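Local coordinates for uncharacterized protein (Streptococcus pneumoniae, PDB 3LFT) that binds L-tryptophan in a pocket between its two lobes and probably serves as the substrate-binding protein of an ABC transporter, at residues G6-S12 with D40-G46; D64-A70 with L84-A90; V123-K127 with K160-T164. All blocks are in the same frame, centred on the assembly; numbering follows the deposited sequence. Where two conformers were deposited one is given.

Contact 1 (G6-S12 with D40-G46)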
ATOM      1  N   GLY A   6      13.515  11.400  11.145  1.00  6.51           N
ATOM      2  CA  GLY A   6      13.966  10.885   9.864  1.00  5.90           C
ATOM      3  C   GLY A   6      12.824  10.143   9.198  1.00  6.22           C
ATOM      4  O   GLY A   6      12.044   9.455   9.870  1.00  6.62           O
ATOM      5  N   VAL A   7      12.713  10.299   7.884  1.00  5.83           N
ATOM      6  CA  VAL A   7      11.645   9.644   7.102  1.00  6.31           C
ATOM      7  C   VAL A   7      12.270   8.913   5.927  1.00  6.24           C
ATOM      8  O   VAL A   7      13.022   9.512   5.147  1.00  6.75           O
ATOM      9  CB  VAL A   7      10.628  10.663   6.581  1.00  6.32           C
ATOM     10  CG1 VAL A   7       9.570  10.004   5.691  1.00  7.34           C
ATOM     11  CG2 VAL A   7       9.951  11.404   7.726  1.00  8.19           C
ATOM     12  N   LEU A   8      11.983   7.614   5.822  1.00  5.24           N
ATOM     13  CA  LEU A   8      12.428   6.812   4.683  1.00  5.61           C
ATOM     14  C   LEU A   8      11.197   6.402   3.898  1.00  5.22           C
ATOM     15  O   LEU A   8      10.342   5.663   4.402  1.00  6.15           O
ATOM     16  CB  LEU A   8      13.214   5.565   5.140  1.00  5.61           C
ATOM     17  CG  LEU A   8      13.699   4.641   4.014  1.00  5.22           C
ATOM     18  CD1 LEU A   8      14.708   5.345   3.101  1.00  6.94           C
ATOM     19  CD2 LEU A   8      14.298   3.359   4.599  1.00  7.21           C
ATOM     20  N   GLN A   9      11.092   6.917   2.672  1.00  5.86           N
ATOM     21  CA  GLN A   9      10.050   6.481   1.759  1.00  6.09           C
ATOM     22  C   GLN A   9      10.647   5.382   0.875  1.00  5.98           C
ATOM     23  O   GLN A   9      11.707   5.549   0.292  1.00  5.99           O
ATOM     24  CB  GLN A   9       9.553   7.662   0.943  1.00  6.24           C
ATOM     25  CG  GLN A   9       8.417   7.275  -0.008  1.00  6.56           C
ATOM     26  CD  GLN A   9       7.798   8.488  -0.665  1.00  7.29           C
ATOM     27  OE1 GLN A   9       7.641   9.546  -0.052  1.00  8.39           O
ATOM     28  NE2 GLN A   9       7.426   8.324  -1.936  1.00  6.64           N
ATOM     29  N   PHE A  10       9.952   4.251   0.775  1.00  5.91           N
ATOM     30  CA  PHE A  10      10.556   3.098   0.121  1.00  5.65           C
ATOM     31  C   PHE A  10      10.861   3.376  -1.351  1.00  5.18           C
ATOM     32  O   PHE A  10      11.927   3.008  -1.836  1.00  5.18           O
ATOM     33  CB  PHE A  10       9.667   1.852   0.248  1.00  6.03           C
ATOM     34  CG  PHE A  10      10.164   0.667  -0.544  1.00  5.24           C
ATOM     35  CD1 PHE A  10      11.478   0.204  -0.406  1.00  6.54           C
ATOM     36  CD2 PHE A  10       9.319   0.026  -1.446  1.00  6.57           C
ATOM     37  CE1 PHE A  10      11.924  -0.873  -1.139  1.00  6.10           C
ATOM     38  CE2 PHE A  10       9.765  -1.059  -2.198  1.00  6.75           C
ATOM     39  CZ  PHE A  10      11.068  -1.511  -2.044  1.00  6.66           C
ATOM     40  N   VAL A  11       9.933   4.016  -2.065  1.00  6.00           N
ATOM     41  CA  VAL A  11      10.045   4.199  -3.506  1.00  6.29           C
ATOM     42  C   VAL A  11       9.096   5.318  -3.879  1.00  6.72           C
ATOM     43  O   VAL A  11       8.189   5.662  -3.128  1.00  6.54           O
ATOM     44  CB  VAL A  11       9.663   2.876  -4.263  1.00  6.21           C
ATOM     45  CG1 VAL A  11       8.176   2.541  -4.115  1.00  6.43           C
ATOM     46  CG2 VAL A  11      10.039   2.895  -5.729  1.00  7.69           C
ATOM     47  N   SER A  12       9.304   5.886  -5.062  1.00  7.03           N
ATOM     48  CA  SER A  12       8.342   6.840  -5.607  1.00  7.41           C
ATOM     49  C   SER A  12       7.233   6.102  -6.332  1.00  7.70           C
ATOM     50  O   SER A  12       7.434   5.519  -7.392  1.00  9.00           O
ATOM     51  CB  SER A  12       9.026   7.823  -6.560  1.00  7.27           C
ATOM     52  OG  SER A  12       9.905   8.660  -5.836  1.00  9.05           O
ATOM     53  N   ASP A  40      14.422  14.963   8.125  1.00  4.50           N
ATOM     54  CA  ASP A  40      15.414  14.415   7.191  1.00  4.91           C
ATOM     55  C   ASP A  40      14.740  13.330   6.351  1.00  4.08           C
ATOM     56  O   ASP A  40      14.505  12.218   6.832  1.00  4.70           O
ATOM     57  CB  ASP A  40      16.637  13.860   7.929  1.00  4.93           C
ATOM     58  CG  ASP A  40      17.804  13.520   6.989  1.00  7.93           C
ATOM     59  OD1 ASP A  40      17.822  13.980   5.820  1.00 15.30           O
ATOM     60  OD2 ASP A  40      18.719  12.809   7.437  1.00 12.71           O
ATOM     61  N   PHE A  41      14.438  13.673   5.106  1.00  3.61           N
ATOM     62  CA  PHE A  41      13.711  12.806   4.190  1.00  3.93           C
ATOM     63  C   PHE A  41      14.644  12.106   3.220  1.00  3.83           C
ATOM     64  O   PHE A  41      15.493  12.750   2.595  1.00  4.43           O
ATOM     65  CB  PHE A  41      12.683  13.621   3.397  1.00  4.26           C
ATOM     66  CG  PHE A  41      11.918  12.805   2.389  1.00  4.19           C
ATOM     67  CD1 PHE A  41      10.762  12.130   2.759  1.00  4.09           C
ATOM     68  CD2 PHE A  41      12.367  12.680   1.080  1.00  4.86           C
ATOM     69  CE1 PHE A  41      10.067  11.350   1.830  1.00  5.67           C
ATOM     70  CE2 PHE A  41      11.674  11.918   0.144  1.00  5.76           C
ATOM     71  CZ  PHE A  41      10.507  11.251   0.527  1.00  5.14           C
HETATM   72  N   MSE A  42      14.454  10.797   3.075  1.00  4.45           N
HETATM   73  CA  MSE A  42      15.213  10.008   2.118  1.00  4.46           C
HETATM   74  C   MSE A  42      14.285   9.052   1.376  1.00  3.96           C
HETATM   75  O   MSE A  42      13.287   8.600   1.935  1.00  3.74           O
HETATM   76  CB  MSE A  42      16.300   9.194   2.831  1.00  5.12           C
HETATM   77  CG  MSE A  42      17.212  10.016   3.739  1.00  5.02           C
HETATM   78 SE   MSE A  42      18.784   9.011   4.282  1.00 12.87          SE
HETATM   79  CE  MSE A  42      19.827   9.325   2.668  1.00 12.93           C
ATOM     80  N   ASN A  43      14.632   8.740   0.130  1.00  4.03           N
ATOM     81  CA  ASN A  43      13.849   7.825  -0.699  1.00  3.96           C
ATOM     82  C   ASN A  43      14.790   6.743  -1.237  1.00  3.89           C
ATOM     83  O   ASN A  43      15.773   7.030  -1.920  1.00  4.32           O
ATOM     84  CB  ASN A  43      13.203   8.611  -1.849  1.00  3.72           C
ATOM     85  CG  ASN A  43      12.195   7.796  -2.627  1.00  3.44           C
ATOM     86  OD1 ASN A  43      12.402   6.617  -2.877  1.00  3.94           O
ATOM     87  ND2 ASN A  43      11.093   8.437  -3.025  1.00  6.88           N
ATOM     88  N   SER A  44      14.517   5.497  -0.869  1.00  3.23           N
ATOM     89  CA  SER A  44      15.355   4.364  -1.275  1.00  3.62           C
ATOM     90  C   SER A  44      15.105   3.863  -2.710  1.00  3.79           C
ATOM     91  O   SER A  44      15.815   2.948  -3.168  1.00  4.42           O
ATOM     92  CB  SER A  44      15.282   3.231  -0.257  1.00  2.94           C
ATOM     93  OG  SER A  44      13.936   2.952   0.096  1.00  3.23           O
ATOM     94  N   GLU A  45      14.151   4.478  -3.422  1.00  4.68           N
ATOM     95  CA  GLU A  45      14.018   4.224  -4.862  0.50  4.84           C
ATOM     96  C   GLU A  45      13.735   2.745  -5.164  1.00  4.80           C
ATOM     97  O   GLU A  45      14.138   2.226  -6.206  1.00  5.03           O
ATOM     98  CB  GLU A  45      15.307   4.644  -5.602  0.50  5.77           C
ATOM     99  CG  GLU A  45      15.843   6.032  -5.270  0.50  8.43           C
ATOM    100  CD  GLU A  45      14.899   7.116  -5.715  0.50 11.85           C
ATOM    101  OE1 GLU A  45      13.697   6.815  -5.830  0.50 13.58           O
ATOM    102  OE2 GLU A  45      15.354   8.256  -5.948  0.50 13.99           O
ATOM    103  N   GLY A  46      13.074   2.052  -4.243  1.00  4.26           N
ATOM    104  CA  GLY A  46      12.759   0.636  -4.426  1.00  5.42           C
ATOM    105  C   GLY A  46      13.938  -0.316  -4.347  1.00  5.59           C
ATOM    106  O   GLY A  46      13.810  -1.487  -4.684  1.00  7.13           O
TER
HETATM  107  O   HOH W   1      11.707   5.672  -6.710  1.00 11.67           O
HETATM  108  O   HOH W   2      12.378   8.715  -6.745  1.00 36.16           O
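From Gly6 to Gln9 and from Asp40 to Asn43 the backbones run as neighbouring parallel strands, their axes approaching to 4.7 Å and inclined by 16°. Toward strand 37-43 the bonds come from Val7 and Gln9, starting with Val7 N to Asp40 O at 2.8 Å, while Gly6 and Leu8 bond to strand 65-69 on the other side. Met42 N returns to Val7 O, Gln9 N reaches Met42 O, and Ser44 N closes on Gln9 O. Phe10 O takes two donors, Ser44 OG at 2.8 Å and the N-H of Gly46. The Ser44 hydroxyl sits between its own N and carbonyl carbon (chi1 47°), which brings it to the side of that carbonyl, at a C=O...OG angle of 111°. Gly46 CA lies over one face of the Phe10 ring, 3.9 Å from its centroid. Gln9 OE1 meets the edge of the Phe41 ring, 3.4 Å from CZ, on the face where helix 14-29 packs while linking the strands as a beta-alpha-beta unit. Gln9 NE2 is held by Val11 O and by Asp17 of that helix. Asn43 OD1 accepts from Glu45 N, an Asx turn. The doubly bonded Phe10 carbonyl thus ties together the turns after both strands.

Contact 2 (D64-A70 with L84-A90). With TRP (tryptophan), chain C.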
ATOM      1  N   ASP A  64      14.811  11.987  16.801  1.00  6.90           N
ATOM      2  CA  ASP A  64      13.989  11.560  17.940  1.00  7.10           C
ATOM      3  C   ASP A  64      13.249  10.263  17.626  1.00  6.15           C
ATOM      4  O   ASP A  64      12.909   9.489  18.524  1.00  7.13           O
ATOM      5  CB  ASP A  64      12.931  12.611  18.264  1.00  7.64           C
ATOM      6  CG  ASP A  64      13.515  13.914  18.728  1.00  9.87           C
ATOM      7  OD1 ASP A  64      14.528  13.907  19.452  1.00 10.59           O
ATOM      8  OD2 ASP A  64      12.909  14.948  18.392  1.00 11.75           O
ATOM      9  N   LEU A  65      12.917  10.077  16.349  1.00  5.82           N
ATOM     10  CA  LEU A  65      12.256   8.861  15.859  1.00  5.27           C
ATOM     11  C   LEU A  65      12.449   8.813  14.357  1.00  5.28           C
ATOM     12  O   LEU A  65      12.863   9.804  13.738  1.00  5.55           O
ATOM     13  CB  LEU A  65      10.755   8.808  16.223  1.00  5.78           C
ATOM     14  CG  LEU A  65       9.837   9.955  15.766  1.00  5.14           C
ATOM     15  CD1 LEU A  65       9.455   9.861  14.279  1.00  6.45           C
ATOM     16  CD2 LEU A  65       8.577   9.959  16.626  1.00  6.64           C
ATOM     17  N   VAL A  66      12.155   7.654  13.765  1.00  4.95           N
ATOM     18  CA  VAL A  66      12.176   7.507  12.323  1.00  4.92           C
ATOM     19  C   VAL A  66      10.834   6.961  11.843  1.00  5.35           C
ATOM     20  O   VAL A  66      10.096   6.314  12.609  1.00  6.20           O
ATOM     21  CB  VAL A  66      13.359   6.609  11.853  1.00  4.46           C
ATOM     22  CG1 VAL A  66      14.698   7.288  12.127  1.00  5.51           C
ATOM     23  CG2 VAL A  66      13.315   5.272  12.553  1.00  6.88           C
ATOM     24  N   VAL A  67      10.548   7.209  10.568  1.00  5.38           N
ATOM     25  CA  VAL A  67       9.270   6.868   9.945  1.00  5.50           C
ATOM     26  C   VAL A  67       9.552   6.101   8.677  1.00  5.66           C
ATOM     27  O   VAL A  67      10.336   6.575   7.852  1.00  5.91           O
ATOM     28  CB  VAL A  67       8.470   8.153   9.571  1.00  5.96           C
ATOM     29  CG1 VAL A  67       7.092   7.787   9.010  1.00  6.81           C
ATOM     30  CG2 VAL A  67       8.316   9.078  10.790  1.00  6.66           C
ATOM     31  N   GLY A  68       8.939   4.934   8.524  1.00  5.37           N
ATOM     32  CA  GLY A  68       9.096   4.150   7.306  1.00  5.65           C
ATOM     33  C   GLY A  68       7.804   4.112   6.527  1.00  5.42           C
ATOM     34  O   GLY A  68       6.792   3.588   7.011  1.00  6.21           O
ATOM     35  N   ILE A  69       7.833   4.686   5.327  1.00  5.22           N
ATOM     36  CA  ILE A  69       6.663   4.674   4.431  1.00  5.94           C
ATOM     37  C   ILE A  69       6.767   3.456   3.532  1.00  6.05           C
ATOM     38  O   ILE A  69       7.683   3.369   2.707  1.00  6.28           O
ATOM     39  CB  ILE A  69       6.546   5.975   3.572  1.00  5.41           C
ATOM     40  CG1 ILE A  69       6.668   7.224   4.454  1.00  6.28           C
ATOM     41  CG2 ILE A  69       5.205   5.951   2.815  1.00  7.57           C
ATOM     42  CD1 ILE A  69       6.589   8.564   3.684  1.00  6.65           C
ATOM     43  N   ALA A  70       5.828   2.526   3.756  1.00  5.88           N
ATOM     44  CA  ALA A  70       5.724   1.198   3.121  1.00  5.82           C
ATOM     45  C   ALA A  70       6.554   0.167   3.878  1.00  5.68           C
ATOM     46  O   ALA A  70       7.550   0.492   4.541  1.00  5.56           O
ATOM     47  CB  ALA A  70       6.066   1.221   1.601  1.00  6.34           C
ATOM     48  N   LEU A  84      15.328   3.088  19.123  1.00  6.42           N
ATOM     49  CA  LEU A  84      14.760   4.346  18.647  1.00  6.20           C
ATOM     50  C   LEU A  84      13.332   4.078  18.136  1.00  5.13           C
ATOM     51  O   LEU A  84      13.129   3.104  17.424  1.00  5.96           O
ATOM     52  CB  LEU A  84      15.632   4.904  17.517  1.00  7.16           C
ATOM     53  CG  LEU A  84      15.259   6.288  17.004  1.00  8.26           C
ATOM     54  CD1 LEU A  84      15.563   7.351  18.042  1.00  9.85           C
ATOM     55  CD2 LEU A  84      15.989   6.572  15.695  1.00 10.45           C
ATOM     56  N   PRO A  85      12.350   4.951  18.457  1.00  4.70           N
ATOM     57  CA  PRO A  85      11.008   4.695  17.901  1.00  4.62           C
ATOM     58  C   PRO A  85      10.965   4.672  16.375  1.00  4.94           C
ATOM     59  O   PRO A  85      11.542   5.545  15.703  1.00  5.33           O
ATOM     60  CB  PRO A  85      10.180   5.863  18.433  1.00  4.96           C
ATOM     61  CG  PRO A  85      10.870   6.281  19.696  1.00  5.07           C
ATOM     62  CD  PRO A  85      12.342   6.089  19.398  1.00  5.59           C
ATOM     63  N   VAL A  86      10.273   3.670  15.844  1.00  4.62           N
ATOM     64  CA  VAL A  86      10.044   3.505  14.422  1.00  4.83           C
ATOM     65  C   VAL A  86       8.532   3.568  14.188  1.00  4.69           C
ATOM     66  O   VAL A  86       7.772   2.796  14.762  1.00  5.56           O
ATOM     67  CB  VAL A  86      10.586   2.162  13.934  1.00  4.58           C
ATOM     68  CG1 VAL A  86      10.246   1.938  12.449  1.00  6.36           C
ATOM     69  CG2 VAL A  86      12.109   2.071  14.169  1.00  5.31           C
ATOM     70  N   ILE A  87       8.115   4.511  13.352  1.00  4.77           N
ATOM     71  CA  ILE A  87       6.700   4.680  13.062  1.00  5.18           C
ATOM     72  C   ILE A  87       6.408   4.149  11.663  1.00  5.21           C
ATOM     73  O   ILE A  87       6.986   4.626  10.677  1.00  6.08           O
ATOM     74  CB  ILE A  87       6.276   6.169  13.150  1.00  5.25           C
ATOM     75  CG1 ILE A  87       6.727   6.816  14.467  1.00  6.24           C
ATOM     76  CG2 ILE A  87       4.765   6.301  12.968  1.00  6.68           C
ATOM     77  CD1 ILE A  87       6.338   6.105  15.769  1.00  7.46           C
HETATM   78  N   MSE A  88       5.523   3.161  11.587  1.00  5.41           N
HETATM   79  CA  MSE A  88       5.065   2.616  10.330  1.00  4.81           C
HETATM   80  C   MSE A  88       4.060   3.556   9.670  1.00  4.59           C
HETATM   81  O   MSE A  88       3.078   3.961  10.305  1.00  5.85           O
HETATM   82  CB  MSE A  88       4.339   1.293  10.573  1.00  5.62           C
HETATM   83  CG  MSE A  88       5.175   0.207  11.271  1.00  6.61           C
HETATM   84 SE   MSE A  88       4.164  -1.437  11.578  1.00 11.42          SE
HETATM   85  CE  MSE A  88       2.711  -0.751  12.661  1.00 10.09           C
ATOM     86  N   ALA A  89       4.318   3.907   8.402  1.00  4.98           N
ATOM     87  CA  ALA A  89       3.334   4.661   7.620  1.00  5.39           C
ATOM     88  C   ALA A  89       2.788   3.770   6.510  1.00  5.13           C
ATOM     89  O   ALA A  89       3.431   3.608   5.446  1.00  5.77           O
ATOM     90  CB  ALA A  89       3.968   5.901   7.043  1.00  6.03           C
ATOM     91  N   ALA A  90       1.607   3.208   6.769  1.00  5.17           N
ATOM     92  CA  ALA A  90       0.897   2.345   5.819  1.00  5.37           C
ATOM     93  C   ALA A  90       1.613   1.018   5.565  1.00  5.38           C
ATOM     94  O   ALA A  90       2.066   0.720   4.454  1.00  6.18           O
ATOM     95  CB  ALA A  90       0.591   3.092   4.504  1.00  5.28           C
TER
HETATM   96  N   TRP C   1       0.705  -0.734   2.423  1.00  8.29           N
HETATM   97  CA  TRP C   1       1.902  -0.907   1.548  1.00  8.97           C
HETATM   98  C   TRP C   1       2.952  -1.690   2.268  1.00  8.94           C
HETATM   99  O   TRP C   1       4.129  -1.634   1.903  1.00  8.77           O
HETATM  100  CB  TRP C   1       2.423   0.468   1.102  1.00  8.71           C
HETATM  101  CG  TRP C   1       1.387   1.221   0.306  1.00  7.83           C
HETATM  102  CD1 TRP C   1       0.543   2.238   0.751  1.00  8.47           C
HETATM  103  CD2 TRP C   1       1.047   0.994  -1.103  1.00  8.23           C
HETATM  104  NE1 TRP C   1      -0.270   2.646  -0.281  1.00  8.55           N
HETATM  105  CE2 TRP C   1      -0.034   1.942  -1.388  1.00  8.59           C
HETATM  106  CE3 TRP C   1       1.515   0.108  -2.045  1.00  8.21           C
HETATM  107  CZ2 TRP C   1      -0.575   1.949  -2.661  1.00  8.72           C
HETATM  108  CZ3 TRP C   1       0.944   0.138  -3.313  1.00  9.20           C
HETATM  109  CH2 TRP C   1      -0.083   1.058  -3.603  1.00  8.94           C
HETATM  110  OXT TRP C   1       2.625  -2.394   3.234  1.00  8.45           O
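The tryptophan pocket begins where two parallel strands of a beta-alpha-beta unit end, Ala70 and Ala90 being the residues of these two segments that meet the ligand. Ala90 O accepts a hydrogen bond from the amino nitrogen, TRP N, at 2.8 Å. Ala70 CB approaches the ligand's TRP O to 3.5 Å. Behind this end, strands 65-69 and 86-89 have axes 4.6 Å apart at closest approach, at 23°. Val66 and Gly68 carry the central bonds with both N and O: Val66 N to Pro85 O, Ile87 N to Val66 O at 2.8 Å, Gly68 N to Ile87 O and Ala89 N to Gly68 O. Ala70 N, at the N-cap of helix 71-80, makes the last bond, to Ala89 O at 3.1 Å. On the face of Val67, Ile69, Ile87 and Ala89, Ile69 CG1 meets the small CB of Ala89 at 4.0 Å. Helix 236-251 packs here through Thr243 and Ile247. On the other face Val66 divides its branches. CG1, anti to the carbonyl carbon (chi1 -67°), meets Leu84 CD2 at 3.9 Å, and CG2 meets Val86 CG2 at 3.8 Å. Thr71, Thr92, Asp115, Asn196 and Gln236 also hydrogen-bond the ligand. A hydrophobic strand pair thus presents one backbone carbonyl to the ligand, which would help to select an amino group.

Contact 3 (V123-K127 with K160-T164)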
ATOM      1  N   VAL A 123     -13.514  -8.774  -4.012  1.00  5.88           N
ATOM      2  CA  VAL A 123     -14.155  -9.934  -4.643  1.00  6.62           C
ATOM      3  C   VAL A 123     -15.611  -9.621  -5.003  1.00  6.59           C
ATOM      4  O   VAL A 123     -16.045  -9.912  -6.113  1.00  6.78           O
ATOM      5  CB  VAL A 123     -14.025 -11.200  -3.764  1.00  6.26           C
ATOM      6  CG1 VAL A 123     -14.937 -12.298  -4.260  1.00  7.04           C
ATOM      7  CG2 VAL A 123     -12.580 -11.671  -3.762  1.00  7.98           C
ATOM      8  N   GLU A 124     -16.341  -9.001  -4.077  1.00  6.36           N
ATOM      9  CA  GLU A 124     -17.739  -8.648  -4.342  1.00  6.49           C
ATOM     10  C   GLU A 124     -17.839  -7.703  -5.544  1.00  6.07           C
ATOM     11  O   GLU A 124     -18.726  -7.853  -6.378  1.00  5.91           O
ATOM     12  CB  GLU A 124     -18.427  -8.074  -3.088  1.00  6.53           C
ATOM     13  CG  GLU A 124     -18.675  -9.129  -1.999  1.00 11.05           C
ATOM     14  CD  GLU A 124     -18.896  -8.570  -0.586  1.00 15.42           C
ATOM     15  OE1 GLU A 124     -18.569  -7.390  -0.303  1.00 17.73           O
ATOM     16  OE2 GLU A 124     -19.380  -9.344   0.268  1.00 19.21           O
ATOM     17  N   LEU A 125     -16.915  -6.754  -5.654  1.00  5.67           N
ATOM     18  CA  LEU A 125     -16.924  -5.807  -6.778  1.00  5.44           C
ATOM     19  C   LEU A 125     -16.653  -6.511  -8.107  1.00  5.74           C
ATOM     20  O   LEU A 125     -17.303  -6.230  -9.121  1.00  5.76           O
ATOM     21  CB  LEU A 125     -15.901  -4.697  -6.548  1.00  5.93           C
ATOM     22  CG  LEU A 125     -15.858  -3.581  -7.616  1.00  6.00           C
ATOM     23  CD1 LEU A 125     -17.165  -2.824  -7.783  1.00  8.13           C
ATOM     24  CD2 LEU A 125     -14.716  -2.610  -7.256  1.00  9.15           C
ATOM     25  N   ILE A 126     -15.682  -7.424  -8.102  1.00  5.32           N
ATOM     26  CA  ILE A 126     -15.390  -8.198  -9.304  1.00  5.52           C
ATOM     27  C   ILE A 126     -16.616  -8.992  -9.774  1.00  5.22           C
ATOM     28  O   ILE A 126     -16.941  -8.998 -10.968  1.00  5.82           O
ATOM     29  CB  ILE A 126     -14.186  -9.136  -9.093  1.00  5.16           C
ATOM     30  CG1 ILE A 126     -12.913  -8.292  -8.877  1.00  4.98           C
ATOM     31  CG2 ILE A 126     -14.022 -10.090 -10.301  1.00  5.58           C
ATOM     32  CD1 ILE A 126     -11.720  -9.094  -8.313  1.00  7.92           C
ATOM     33  N   LYS A 127     -17.286  -9.657  -8.832  1.00  5.04           N
ATOM     34  CA  LYS A 127     -18.496 -10.425  -9.129  1.00  5.79           C
ATOM     35  C   LYS A 127     -19.617  -9.544  -9.677  1.00  5.75           C
ATOM     36  O   LYS A 127     -20.372  -9.979 -10.552  1.00  6.42           O
ATOM     37  CB  LYS A 127     -18.991 -11.141  -7.872  1.00  5.86           C
ATOM     38  CG  LYS A 127     -18.073 -12.225  -7.351  1.00  7.24           C
ATOM     39  CD  LYS A 127     -18.034 -13.473  -8.225  1.00  6.97           C
ATOM     40  CE  LYS A 127     -19.365 -14.196  -8.220  1.00  7.32           C
ATOM     41  NZ  LYS A 127     -19.185 -15.571  -8.764  1.00  8.51           N
ATOM     42  N   LYS A 160     -14.386 -18.845  -2.301  1.00  9.26           N
ATOM     43  CA  LYS A 160     -15.728 -18.904  -1.704  1.00  9.37           C
ATOM     44  C   LYS A 160     -16.826 -18.321  -2.594  1.00  9.29           C
ATOM     45  O   LYS A 160     -17.982 -18.789  -2.561  1.00  9.31           O
ATOM     46  CB  LYS A 160     -15.760 -18.203  -0.340  1.00 10.27           C
ATOM     47  CG  LYS A 160     -15.338 -19.083   0.815  1.00 11.92           C
ATOM     48  CD  LYS A 160     -15.669 -18.429   2.141  1.00 14.90           C
ATOM     49  CE  LYS A 160     -15.152 -19.265   3.298  1.00 16.31           C
ATOM     50  NZ  LYS A 160     -15.751 -18.856   4.607  1.00 16.84           N
ATOM     51  N   ALA A 161     -16.450 -17.323  -3.392  1.00  8.28           N
ATOM     52  CA  ALA A 161     -17.356 -16.656  -4.321  1.00  8.51           C
ATOM     53  C   ALA A 161     -17.371 -17.329  -5.693  1.00  7.98           C
ATOM     54  O   ALA A 161     -18.019 -16.841  -6.621  1.00  9.13           O
ATOM     55  CB  ALA A 161     -16.994 -15.183  -4.452  1.00  8.71           C
ATOM     56  N   GLY A 162     -16.655 -18.444  -5.815  1.00  7.79           N
ATOM     57  CA  GLY A 162     -16.681 -19.246  -7.023  1.00  8.25           C
ATOM     58  C   GLY A 162     -15.725 -18.823  -8.114  1.00  7.94           C
ATOM     59  O   GLY A 162     -15.905 -19.193  -9.275  1.00  8.00           O
ATOM     60  N   LEU A 163     -14.695 -18.070  -7.733  1.00  8.67           N
ATOM     61  CA  LEU A 163     -13.647 -17.655  -8.655  1.00  9.35           C
ATOM     62  C   LEU A 163     -12.386 -18.480  -8.426  1.00 10.01           C
ATOM     63  O   LEU A 163     -12.225 -19.101  -7.376  1.00 11.90           O
ATOM     64  CB  LEU A 163     -13.327 -16.173  -8.445  1.00  8.99           C
ATOM     65  CG  LEU A 163     -14.466 -15.204  -8.757  1.00  9.59           C
ATOM     66  CD1 LEU A 163     -14.145 -13.833  -8.208  1.00 10.07           C
ATOM     67  CD2 LEU A 163     -14.701 -15.125 -10.262  1.00 12.08           C
ATOM     68  N   THR A 164     -11.504 -18.500  -9.419  1.00  9.84           N
ATOM     69  CA  THR A 164     -10.199 -19.148  -9.280  1.00  9.90           C
ATOM     70  C   THR A 164      -9.107 -18.088  -9.378  1.00  9.17           C
ATOM     71  O   THR A 164      -9.218 -17.130 -10.155  1.00  9.26           O
ATOM     72  CB  THR A 164      -9.991 -20.229 -10.357  1.00  9.25           C
ATOM     73  OG1 THR A 164     -10.999 -21.250 -10.218  1.00  9.40           O
ATOM     74  CG2 THR A 164      -8.610 -20.891 -10.235  1.00 11.29           C
TER
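Lys127 reaches from helix 119-129 to the carbonyl of Ala161, just past the end of helix 145-160. Its CB points toward segment 160-164, and chi1 of -66° sets CG beside the backbone N; bends at chi2 and chi3 then steer the chain to Leu163 and the Ala161 carbonyl. CD is the apolar part of the grip, 3.9 Å from Leu163 CD1, the two side chains running alongside one another, head to tail. CE passes 3.4 Å from Ala161 O. At the tip NZ donates to that same oxygen at 2.8 Å, at a C=O...N angle of 173°. One turn back on the helix, Val123 CG1 presses on Ala161 CB at 3.5 Å. Leu163 CD1 is also touched, more loosely, by Val123 CG1 and Ile126 CG2, each at 4.3 Å. Gly162 closes a Schellman motif that turns the chain from helix 145-160 into strand 164-170. Phe154 of the same helix and Ile136 of strand 135-141 extend this apolar layer. This is packing far from the ligand: the ammonium bonds a carbonyl at a helix C-terminus, where the helix dipole would probably strengthen the attraction, while the CD methylene rests on Leu163.

Contacts 1 and 2 are two pieces of one parallel sheet, their centres 11 Å apart, because strands 3-9 and 65-69 are neighbours in it. At the seam Val67 N probably donates a hydrogen bond to Gly6 O at 2.8 Å. Leu8 N probably does the same to Val67 O, also at 2.8 Å, and Val7 CG1 packs on Ile69 CD1 at 3.9 Å. Both contacts end toward the tryptophan: contact 2 touches it, whereas the Phe10 side chain of contact 1 remains about 6 Å away. Contact 3 lies across the chain's centre, alongside the second parallel sheet; its nearest atoms are about 20 Å from contact 2 and about 23 Å from contact 1.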